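Local structure of 4,5-DOPA dioxygenase extradiol (Escherichia coli, 2PW6) at residues 89-98 and 128-139; 205-216 and 242-253. The protein opens the aromatic ring of L-DOPA between carbons 4 and 5 in vitro as a metal-dependent extradiol dioxygenase, although its physiological substrate is unknown. All coordinates share one frame; numbering follows the deposited sequence.

Contact 1: residues 89-98 and 128-139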
loop_
_atom_site.group_PDB
_atom_site.type_symbol
_atom_site.label_atom_id
_atom_site.label_comp_id
_atom_site.label_asym_id
_atom_site.label_seq_id
_atom_site.Cartn_x
_atom_site.Cartn_y
_atom_site.Cartn_z
ATOM N N TYR A 89 -1.754 -9.711 -8.350
ATOM C CA TYR A 89 -1.898 -9.643 -9.788
ATOM C C TYR A 89 -0.881 -10.592 -10.422
ATOM O O TYR A 89 0.271 -10.187 -10.683
ATOM C CB TYR A 89 -1.736 -8.215 -10.318
ATOM C CG TYR A 89 -2.186 -8.069 -11.758
ATOM C CD1 TYR A 89 -3.552 -8.064 -12.092
ATOM C CD2 TYR A 89 -1.245 -7.953 -12.804
ATOM C CE1 TYR A 89 -3.959 -7.940 -13.426
ATOM C CE2 TYR A 89 -1.656 -7.836 -14.146
ATOM C CZ TYR A 89 -3.018 -7.829 -14.445
ATOM O OH TYR A 89 -3.433 -7.692 -15.769
ATOM N N PRO A 90 -1.310 -11.861 -10.676
ATOM C CA PRO A 90 -0.402 -12.964 -11.054
ATOM C C PRO A 90 -0.138 -13.021 -12.562
ATOM O O PRO A 90 -0.357 -14.057 -13.197
ATOM C CB PRO A 90 -1.153 -14.207 -10.590
ATOM C CG PRO A 90 -2.631 -13.822 -10.692
ATOM C CD PRO A 90 -2.723 -12.297 -10.638
ATOM N N ALA A 91 0.327 -11.909 -13.122
ATOM C CA ALA A 91 0.665 -11.841 -14.516
ATOM C C ALA A 91 1.947 -12.641 -14.708
ATOM O O ALA A 91 2.815 -12.640 -13.817
ATOM C CB ALA A 91 0.864 -10.390 -14.948
ATOM N N PRO A 92 2.077 -13.324 -15.870
ATOM C CA PRO A 92 3.324 -14.027 -16.128
ATOM C C PRO A 92 4.417 -13.031 -16.480
ATOM O O PRO A 92 4.144 -12.029 -17.144
ATOM C CB PRO A 92 2.997 -14.886 -17.357
ATOM C CG PRO A 92 1.914 -14.127 -18.078
ATOM C CD PRO A 92 1.108 -13.476 -16.973
ATOM N N GLY A 93 5.637 -13.317 -16.042
ATOM C CA GLY A 93 6.764 -12.493 -16.358
ATOM C C GLY A 93 7.279 -12.753 -17.750
ATOM O O GLY A 93 6.912 -13.740 -18.396
ATOM N N SER A 94 8.139 -11.857 -18.207
ATOM C CA SER A 94 8.813 -11.995 -19.475
ATOM C C SER A 94 10.295 -11.738 -19.260
ATOM O O SER A 94 10.752 -10.588 -19.344
ATOM C CB SER A 94 8.250 -11.006 -20.475
ATOM O OG SER A 94 8.935 -11.103 -21.706
ATOM N N PRO A 95 11.061 -12.813 -18.979
ATOM C CA PRO A 95 12.523 -12.639 -18.835
ATOM C C PRO A 95 13.186 -12.069 -20.086
ATOM O O PRO A 95 14.150 -11.288 -19.947
ATOM C CB PRO A 95 13.024 -14.052 -18.494
ATOM C CG PRO A 95 11.770 -14.762 -17.905
ATOM C CD PRO A 95 10.634 -14.207 -18.743
ATOM N N ALA A 96 12.651 -12.402 -21.273
ATOM C CA ALA A 96 13.130 -11.861 -22.562
ATOM C C ALA A 96 13.010 -10.328 -22.649
ATOM O O ALA A 96 13.973 -9.622 -23.009
ATOM C CB ALA A 96 12.405 -12.508 -23.751
ATOM N N LEU A 97 11.829 -9.820 -22.318
ATOM C CA LEU A 97 11.634 -8.363 -22.243
ATOM C C LEU A 97 12.540 -7.723 -21.185
ATOM O O LEU A 97 13.102 -6.661 -21.435
ATOM C CB LEU A 97 10.166 -8.002 -22.001
ATOM C CG LEU A 97 9.837 -6.520 -21.804
ATOM C CD1 LEU A 97 10.449 -5.591 -22.869
ATOM C CD2 LEU A 97 8.332 -6.346 -21.723
ATOM N N ALA A 98 12.715 -8.377 -20.040
ATOM C CA ALA A 98 13.628 -7.842 -18.989
ATOM C C ALA A 98 15.058 -7.641 -19.444
ATOM O O ALA A 98 15.673 -6.613 -19.138
ATOM C CB ALA A 98 13.596 -8.668 -17.750
ATOM N N ILE A 128 -6.226 -4.716 -13.073
ATOM C CA ILE A 128 -7.363 -5.669 -12.927
ATOM C C ILE A 128 -8.569 -5.295 -13.793
ATOM O O ILE A 128 -9.305 -6.178 -14.228
ATOM C CB ILE A 128 -7.862 -5.896 -11.459
ATOM C CG1 ILE A 128 -8.164 -4.561 -10.746
ATOM C CG2 ILE A 128 -6.915 -6.807 -10.691
ATOM C CD1 ILE A 128 -9.163 -4.664 -9.536
ATOM N N LYS A 129 -8.752 -3.996 -14.030
ATOM C CA LYS A 129 -9.786 -3.490 -14.910
ATOM C C LYS A 129 -9.400 -3.607 -16.376
ATOM O O LYS A 129 -10.258 -3.894 -17.222
ATOM C CB LYS A 129 -10.086 -2.012 -14.598
ATOM C CG LYS A 129 -10.827 -1.788 -13.289
ATOM C CD LYS A 129 -12.166 -2.511 -13.270
ATOM C CE LYS A 129 -12.656 -2.728 -11.848
ATOM N NZ LYS A 129 -14.151 -2.846 -11.796
HETATM N N MSE A 130 -8.118 -3.368 -16.672
HETATM C CA MSE A 130 -7.635 -3.237 -18.031
HETATM C C MSE A 130 -7.520 -4.610 -18.682
HETATM O O MSE A 130 -8.080 -4.846 -19.760
HETATM C CB MSE A 130 -6.297 -2.517 -18.041
HETATM C CG MSE A 130 -5.985 -1.797 -19.294
HETATM SE SE MSE A 130 -4.495 -0.528 -19.102
HETATM C CE MSE A 130 -4.175 -0.321 -20.985
ATOM N N TYR A 131 -6.817 -5.510 -18.002
ATOM C CA TYR A 131 -6.566 -6.861 -18.471
ATOM C C TYR A 131 -6.894 -7.819 -17.348
ATOM O O TYR A 131 -5.972 -8.382 -16.738
ATOM C CB TYR A 131 -5.093 -7.019 -18.901
ATOM C CG TYR A 131 -4.720 -6.144 -20.071
ATOM C CD1 TYR A 131 -3.781 -5.131 -19.944
ATOM C CD2 TYR A 131 -5.331 -6.334 -21.329
ATOM C CE1 TYR A 131 -3.459 -4.304 -21.066
ATOM C CE2 TYR A 131 -5.013 -5.533 -22.432
ATOM C CZ TYR A 131 -4.077 -4.522 -22.299
ATOM O OH TYR A 131 -3.788 -3.749 -23.409
ATOM N N PRO A 132 -8.207 -7.999 -17.058
ATOM C CA PRO A 132 -8.688 -8.770 -15.918
ATOM C C PRO A 132 -8.043 -10.125 -15.740
ATOM O O PRO A 132 -7.897 -10.574 -14.605
ATOM C CB PRO A 132 -10.183 -8.964 -16.210
ATOM C CG PRO A 132 -10.542 -7.965 -17.191
ATOM C CD PRO A 132 -9.317 -7.386 -17.809
ATOM N N ASP A 133 -7.677 -10.778 -16.839
ATOM C CA ASP A 133 -7.267 -12.179 -16.777
ATOM C C ASP A 133 -5.799 -12.381 -16.376
ATOM O O ASP A 133 -5.361 -13.513 -16.145
ATOM C CB ASP A 133 -7.604 -12.900 -18.094
ATOM C CG ASP A 133 -9.088 -13.243 -18.200
ATOM O OD1 ASP A 133 -9.531 -14.179 -17.484
ATOM O OD2 ASP A 133 -9.806 -12.574 -18.986
ATOM N N ALA A 134 -5.058 -11.275 -16.270
ATOM C CA ALA A 134 -3.640 -11.311 -15.934
ATOM C C ALA A 134 -2.907 -12.328 -16.830
ATOM O O ALA A 134 -2.183 -13.204 -16.341
ATOM C CB ALA A 134 -3.442 -11.610 -14.440
ATOM N N ASP A 135 -3.118 -12.183 -18.142
ATOM C CA ASP A 135 -2.579 -13.110 -19.164
ATOM C C ASP A 135 -1.610 -12.457 -20.147
ATOM O O ASP A 135 -1.221 -13.071 -21.158
ATOM C CB ASP A 135 -3.719 -13.787 -19.952
ATOM C CG ASP A 135 -4.633 -12.778 -20.682
ATOM O OD1 ASP A 135 -4.619 -11.563 -20.364
ATOM O OD2 ASP A 135 -5.403 -13.217 -21.567
ATOM N N ILE A 136 -1.245 -11.206 -19.868
ATOM C CA ILE A 136 -0.248 -10.485 -20.660
ATOM C C ILE A 136 1.111 -10.525 -19.939
ATOM O O ILE A 136 1.197 -10.149 -18.769
ATOM C CB ILE A 136 -0.718 -9.042 -20.982
ATOM C CG1 ILE A 136 -2.143 -9.112 -21.590
ATOM C CG2 ILE A 136 0.319 -8.312 -21.838
ATOM C CD1 ILE A 136 -2.534 -8.016 -22.491
ATOM N N PRO A 137 2.164 -11.019 -20.628
ATOM C CA PRO A 137 3.484 -11.103 -19.998
ATOM C C PRO A 137 3.980 -9.711 -19.641
ATOM O O PRO A 137 3.626 -8.739 -20.308
ATOM C CB PRO A 137 4.358 -11.737 -21.084
ATOM C CG PRO A 137 3.366 -12.453 -21.990
ATOM C CD PRO A 137 2.192 -11.531 -22.013
HETATM N N MSE A 138 4.797 -9.623 -18.599
HETATM C CA MSE A 138 5.022 -8.352 -17.945
HETATM C C MSE A 138 6.367 -8.244 -17.252
HETATM O O MSE A 138 6.894 -9.215 -16.744
HETATM C CB MSE A 138 3.887 -8.114 -16.948
HETATM C CG MSE A 138 3.708 -6.700 -16.495
HETATM SE SE MSE A 138 2.037 -6.542 -15.431
HETATM C CE MSE A 138 0.807 -6.056 -16.844
ATOM N N VAL A 139 6.885 -7.021 -17.270
ATOM C CA VAL A 139 8.071 -6.572 -16.563
ATOM C C VAL A 139 7.723 -5.300 -15.732
ATOM O O VAL A 139 6.992 -4.428 -16.188
ATOM C CB VAL A 139 9.187 -6.337 -17.619
ATOM C CG1 VAL A 139 10.197 -5.381 -17.161
ATOM C CG2 VAL A 139 9.881 -7.716 -17.996
HETATM O O HOH W 1 -1.559 -9.341 -17.542
HETATM O O HOH W 2 -2.279 -15.078 -14.541
#
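Gly93 and Met138 form a single backbone bridge, their CA atoms 4.8 Å apart, flanked by two weak hydrogen bonds: Met138 N to Pro92 O and Ser94 N to Met138 O. Pro92 and Pro137, which precede the bridged pair, have no N-H of their own; Pro137 CA also approaches Pro92 O, at 3.1 Å, as a CA-H...O contact. Farther back, water 2 joins Pro90 O to Ala134 O.

Tyr89 carries the side-chain contact. With CG anti to the backbone N (chi1 -167°), its ring reaches the turn 131-134, where the hydroxyl donates to Tyr131 O at 2.8 Å. Ala134 N reaches that oxygen from the other face of the carbonyl plane, while water 1 donates to Tyr89 OH and accepts from Ile136 N. Ala134 CB sits over one ring face, 4.0 Å from the centroid, a CH-pi contact; the selenium of Met138, a selenomethionine, lies at the ring edge, a Met-aromatic contact. A leucine in place of Tyr89 would probably leave water 1 without its bridge and Tyr131 O with one donor fewer. Ser94 N-caps helix 95-105, its OG accepting from Leu97 N, and Val139 CG2 packs 3.8 Å from Ala98 CB.

Trp124 and Leu127 of helix 121-130 also touch Tyr89. Met138 and Val139 open strand 138-144, which pairs with strand 50-60; the contact thus ties helix 95-105 and its leading loop to that sheet.

Contact 2: residues 205-216 and 242-253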
loop_
_atom_site.group_PDB
_atom_site.type_symbol
_atom_site.label_atom_id
_atom_site.label_comp_id
_atom_site.label_asym_id
_atom_site.label_seq_id
_atom_site.Cartn_x
_atom_site.Cartn_y
_atom_site.Cartn_z
ATOM N N LEU A 205 1.215 18.990 -23.117
ATOM C CA LEU A 205 1.440 17.594 -23.501
ATOM C C LEU A 205 2.178 17.508 -24.824
ATOM O O LEU A 205 3.105 16.704 -24.988
ATOM C CB LEU A 205 0.107 16.841 -23.575
ATOM C CG LEU A 205 -0.596 16.678 -22.225
ATOM C CD1 LEU A 205 -1.917 15.898 -22.341
ATOM C CD2 LEU A 205 0.361 16.035 -21.206
ATOM N N THR A 206 1.781 18.394 -25.735
ATOM C CA THR A 206 2.234 18.390 -27.117
ATOM C C THR A 206 3.418 19.328 -27.357
ATOM O O THR A 206 3.766 19.592 -28.504
ATOM C CB THR A 206 1.077 18.764 -28.065
ATOM O OG1 THR A 206 0.588 20.066 -27.724
ATOM C CG2 THR A 206 -0.076 17.775 -27.945
ATOM N N TRP A 207 4.028 19.831 -26.287
ATOM C CA TRP A 207 5.177 20.732 -26.405
ATOM C C TRP A 207 6.378 20.067 -27.081
ATOM O O TRP A 207 6.727 18.923 -26.771
ATOM C CB TRP A 207 5.605 21.263 -25.038
ATOM C CG TRP A 207 6.624 22.375 -25.104
ATOM C CD1 TRP A 207 6.356 23.715 -25.177
ATOM C CD2 TRP A 207 8.072 22.257 -25.097
ATOM N NE1 TRP A 207 7.535 24.434 -25.206
ATOM C CE2 TRP A 207 8.598 23.568 -25.164
ATOM C CE3 TRP A 207 8.969 21.170 -25.050
ATOM C CZ2 TRP A 207 9.983 23.828 -25.175
ATOM C CZ3 TRP A 207 10.350 21.429 -25.055
ATOM C CH2 TRP A 207 10.837 22.746 -25.117
ATOM N N GLN A 208 7.006 20.791 -28.004
ATOM C CA GLN A 208 8.164 20.276 -28.734
ATOM C C GLN A 208 9.336 21.238 -28.626
ATOM O O GLN A 208 9.146 22.450 -28.684
ATOM C CB GLN A 208 7.813 20.066 -30.199
ATOM C CG GLN A 208 6.543 19.253 -30.453
ATOM C CD GLN A 208 6.611 18.504 -31.765
ATOM O OE1 GLN A 208 7.670 18.417 -32.383
ATOM N NE2 GLN A 208 5.486 17.946 -32.190
ATOM N N GLY A 209 10.537 20.693 -28.448
ATOM C CA GLY A 209 11.744 21.500 -28.348
ATOM C C GLY A 209 12.781 20.820 -27.474
ATOM O O GLY A 209 12.645 19.632 -27.187
ATOM N N PRO A 210 13.820 21.563 -27.036
ATOM C CA PRO A 210 14.830 20.961 -26.149
ATOM C C PRO A 210 14.226 20.529 -24.819
ATOM O O PRO A 210 13.469 21.292 -24.219
ATOM C CB PRO A 210 15.849 22.092 -25.919
ATOM C CG PRO A 210 15.558 23.126 -26.984
ATOM C CD PRO A 210 14.099 22.984 -27.323
ATOM N N VAL A 211 14.575 19.317 -24.376
ATOM C CA VAL A 211 14.068 18.696 -23.141
ATOM C C VAL A 211 14.185 19.631 -21.927
ATOM O O VAL A 211 13.222 19.829 -21.187
ATOM C CB VAL A 211 14.758 17.300 -22.887
ATOM C CG1 VAL A 211 16.286 17.439 -22.856
ATOM C CG2 VAL A 211 14.244 16.614 -21.618
ATOM N N GLU A 212 15.367 20.223 -21.773
ATOM C CA GLU A 212 15.693 21.161 -20.705
ATOM C C GLU A 212 14.733 22.344 -20.593
ATOM O O GLU A 212 14.597 22.935 -19.521
ATOM C CB GLU A 212 17.119 21.690 -20.905
ATOM C CG GLU A 212 18.216 20.636 -20.784
ATOM C CD GLU A 212 18.323 20.023 -19.382
ATOM O OE1 GLU A 212 17.425 19.233 -19.002
ATOM O OE2 GLU A 212 19.321 20.319 -18.672
ATOM N N GLN A 213 14.089 22.687 -21.701
ATOM C CA GLN A 213 13.126 23.777 -21.735
ATOM C C GLN A 213 11.663 23.292 -21.783
ATOM O O GLN A 213 10.751 24.107 -21.978
ATOM C CB GLN A 213 13.401 24.742 -22.918
ATOM C CG GLN A 213 14.863 24.892 -23.384
ATOM C CD GLN A 213 15.776 25.633 -22.391
ATOM O OE1 GLN A 213 15.321 26.193 -21.387
ATOM N NE2 GLN A 213 17.086 25.632 -22.682
ATOM N N HIS A 214 11.420 21.994 -21.595
ATOM C CA HIS A 214 10.032 21.465 -21.595
ATOM C C HIS A 214 9.310 21.895 -20.312
ATOM O O HIS A 214 9.803 21.635 -19.216
ATOM C CB HIS A 214 10.025 19.933 -21.728
ATOM C CG HIS A 214 8.727 19.348 -22.209
ATOM N ND1 HIS A 214 7.513 19.601 -21.603
ATOM C CD2 HIS A 214 8.463 18.485 -23.221
ATOM C CE1 HIS A 214 6.556 18.940 -22.230
ATOM N NE2 HIS A 214 7.105 18.255 -23.219
ATOM N N PRO A 215 8.149 22.581 -20.453
ATOM C CA PRO A 215 7.293 22.993 -19.329
ATOM C C PRO A 215 6.940 21.849 -18.379
ATOM O O PRO A 215 6.939 22.038 -17.165
ATOM C CB PRO A 215 6.019 23.487 -20.033
ATOM C CG PRO A 215 6.500 24.010 -21.307
ATOM C CD PRO A 215 7.574 23.038 -21.733
ATOM N N LEU A 216 6.675 20.671 -18.932
ATOM C CA LEU A 216 6.325 19.515 -18.114
ATOM C C LEU A 216 7.539 18.863 -17.472
ATOM O O LEU A 216 7.419 18.132 -16.492
ATOM C CB LEU A 216 5.503 18.522 -18.915
ATOM C CG LEU A 216 4.163 19.073 -19.408
ATOM C CD1 LEU A 216 3.260 17.931 -19.871
ATOM C CD2 LEU A 216 3.444 19.886 -18.331
ATOM N N LEU A 242 5.505 10.591 -21.978
ATOM C CA LEU A 242 5.792 11.708 -22.895
ATOM C C LEU A 242 7.124 11.587 -23.615
ATOM O O LEU A 242 7.239 11.979 -24.780
ATOM C CB LEU A 242 5.734 13.066 -22.198
ATOM C CG LEU A 242 4.403 13.731 -21.865
ATOM C CD1 LEU A 242 4.719 15.174 -21.481
ATOM C CD2 LEU A 242 3.361 13.649 -23.006
ATOM N N GLY A 243 8.142 11.080 -22.925
ATOM C CA GLY A 243 9.454 10.814 -23.551
ATOM C C GLY A 243 9.331 9.953 -24.814
ATOM O O GLY A 243 10.108 10.114 -25.741
ATOM N N ALA A 244 8.325 9.079 -24.840
ATOM C CA ALA A 244 8.061 8.123 -25.918
ATOM C C ALA A 244 7.273 8.654 -27.124
ATOM O O ALA A 244 7.053 7.916 -28.106
ATOM C CB ALA A 244 7.362 6.870 -25.340
ATOM N N TRP A 245 6.838 9.914 -27.049
ATOM C CA TRP A 245 6.102 10.566 -28.157
ATOM C C TRP A 245 7.054 10.972 -29.283
ATOM O O TRP A 245 8.098 11.581 -29.024
ATOM C CB TRP A 245 5.372 11.803 -27.625
ATOM C CG TRP A 245 4.423 12.478 -28.586
ATOM C CD1 TRP A 245 3.452 11.882 -29.348
ATOM C CD2 TRP A 245 4.331 13.885 -28.844
ATOM N NE1 TRP A 245 2.780 12.826 -30.078
ATOM C CE2 TRP A 245 3.301 14.066 -29.795
ATOM C CE3 TRP A 245 5.026 15.011 -28.371
ATOM C CZ2 TRP A 245 2.938 15.343 -30.282
ATOM C CZ3 TRP A 245 4.678 16.280 -28.866
ATOM C CH2 TRP A 245 3.635 16.432 -29.808
ATOM N N ASP A 246 6.703 10.642 -30.524
ATOM C CA ASP A 246 7.581 10.989 -31.673
ATOM C C ASP A 246 7.458 12.442 -32.208
ATOM O O ASP A 246 8.279 12.877 -33.043
ATOM C CB ASP A 246 7.428 9.968 -32.825
ATOM C CG ASP A 246 6.024 9.945 -33.424
ATOM O OD1 ASP A 246 5.214 10.837 -33.091
ATOM O OD2 ASP A 246 5.724 9.021 -34.225
ATOM N N GLY A 247 6.447 13.177 -31.723
ATOM C CA GLY A 247 6.120 14.515 -32.238
ATOM C C GLY A 247 4.988 14.538 -33.267
ATOM O O GLY A 247 4.511 15.610 -33.650
ATOM N N GLN A 248 4.531 13.360 -33.688
ATOM C CA GLN A 248 3.653 13.240 -34.845
ATOM C C GLN A 248 2.328 12.549 -34.533
ATOM O O GLN A 248 1.250 13.068 -34.850
ATOM C CB GLN A 248 4.379 12.486 -35.976
ATOM C CG GLN A 248 4.020 12.979 -37.373
ATOM C CD GLN A 248 4.381 14.463 -37.585
ATOM O OE1 GLN A 248 5.472 14.919 -37.213
ATOM N NE2 GLN A 248 3.459 15.216 -38.182
ATOM N N GLU A 249 2.410 11.367 -33.934
ATOM C CA GLU A 249 1.241 10.570 -33.625
ATOM C C GLU A 249 0.296 11.377 -32.717
ATOM O O GLU A 249 0.717 12.364 -32.105
ATOM C CB GLU A 249 1.688 9.246 -32.978
ATOM C CG GLU A 249 2.344 9.391 -31.580
ATOM C CD GLU A 249 3.450 8.374 -31.300
ATOM O OE1 GLU A 249 3.249 7.161 -31.528
ATOM O OE2 GLU A 249 4.528 8.806 -30.833
ATOM N N PRO A 250 -0.993 11.002 -32.658
ATOM C CA PRO A 250 -1.858 11.745 -31.727
ATOM C C PRO A 250 -1.509 11.525 -30.254
ATOM O O PRO A 250 -0.951 10.483 -29.888
ATOM C CB PRO A 250 -3.262 11.205 -32.026
ATOM C CG PRO A 250 -3.035 9.875 -32.714
ATOM C CD PRO A 250 -1.726 9.981 -33.431
ATOM N N ILE A 251 -1.810 12.530 -29.437
ATOM C CA ILE A 251 -1.846 12.407 -27.980
ATOM C C ILE A 251 -3.307 12.593 -27.569
ATOM O O ILE A 251 -3.933 13.589 -27.909
ATOM C CB ILE A 251 -0.956 13.461 -27.263
ATOM C CG1 ILE A 251 0.525 13.233 -27.574
ATOM C CG2 ILE A 251 -1.194 13.444 -25.746
ATOM C CD1 ILE A 251 1.469 14.193 -26.850
ATOM N N THR A 252 -3.814 11.611 -26.835
ATOM C CA THR A 252 -5.207 11.481 -26.426
ATOM C C THR A 252 -5.291 11.621 -24.904
ATOM O O THR A 252 -4.299 11.400 -24.194
ATOM C CB THR A 252 -5.706 10.059 -26.788
ATOM O OG1 THR A 252 -5.496 9.819 -28.183
ATOM C CG2 THR A 252 -7.180 9.853 -26.459
ATOM N N ILE A 253 -6.483 11.994 -24.421
ATOM C CA ILE A 253 -6.824 11.971 -23.000
ATOM C C ILE A 253 -8.065 11.100 -22.826
ATOM O O ILE A 253 -9.175 11.608 -22.848
ATOM C CB ILE A 253 -7.024 13.401 -22.407
ATOM C CG1 ILE A 253 -5.690 14.158 -22.368
ATOM C CG2 ILE A 253 -7.634 13.344 -21.001
ATOM C CD1 ILE A 253 -5.834 15.672 -22.352
#
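Trp245 meets the 205-216 loop with the rim of its indole: Thr206 O lies 3.4 Å from Trp245 CH2, and Trp207 O is also at the edge, in plane. One face carries Gly247 N over its centre with Gln248 N toward the rim; on the opposite face Ile251 CD1 sits 3.4 Å above the plane. A flat, wide ring suits a place between the Gly247 backbone and Ile251, and NE1 fixes its rotation by donating to Glu249 O at 2.9 Å, nearly straight at 173°.

Gln208 crosses the indole at about a right angle, its amide plane 82° from the ring. Its chain, extended beyond CG, brings NE2 to Gly247 O at 2.9 Å, in the carbonyl plane and on a lone pair. Gly247 has phi 97°, a conformation that favours glycine. Asp246 OD1 organises the turn by accepting from Gln248 N, an Asx turn, and from Glu249 N.

Elsewhere in the contact aliphatic side chains meet: Leu242 CD1 touches Leu216 CD1 at 3.5 Å, and Leu205 CD1 meets Ile253 CD1.

Phe153 of helix 149-159 packs on Leu242 and His214, while Ile270 of strand 268-270 touches Trp245 and Ile251. The loop after helix 192-202 is thereby laid against helix 236-243, through Leu242, and edge strand 251-252.

Overall arrangement
Contacts 1 and 2 lie on opposite sides of the chain's centre, their own centres 28 Å apart, and do not touch. Both are partly buried and reach the same mixed sheet: contact 1 through the inner strand 138-144, contact 2 through 251-252, an outermost strand of this chain. Their chemistry differs. In contact 1 the backbones bridge and two waters join the segments; in contact 2 the backbones stay farther apart and side chains reach across, with one glutamine hydrogen bond, an indole edge against backbone oxygens and aliphatic contacts. The side chain of Ile128 in contact 1 is about 12 Å from a bound zinc ion; contact 2 lies away from the annotated sites.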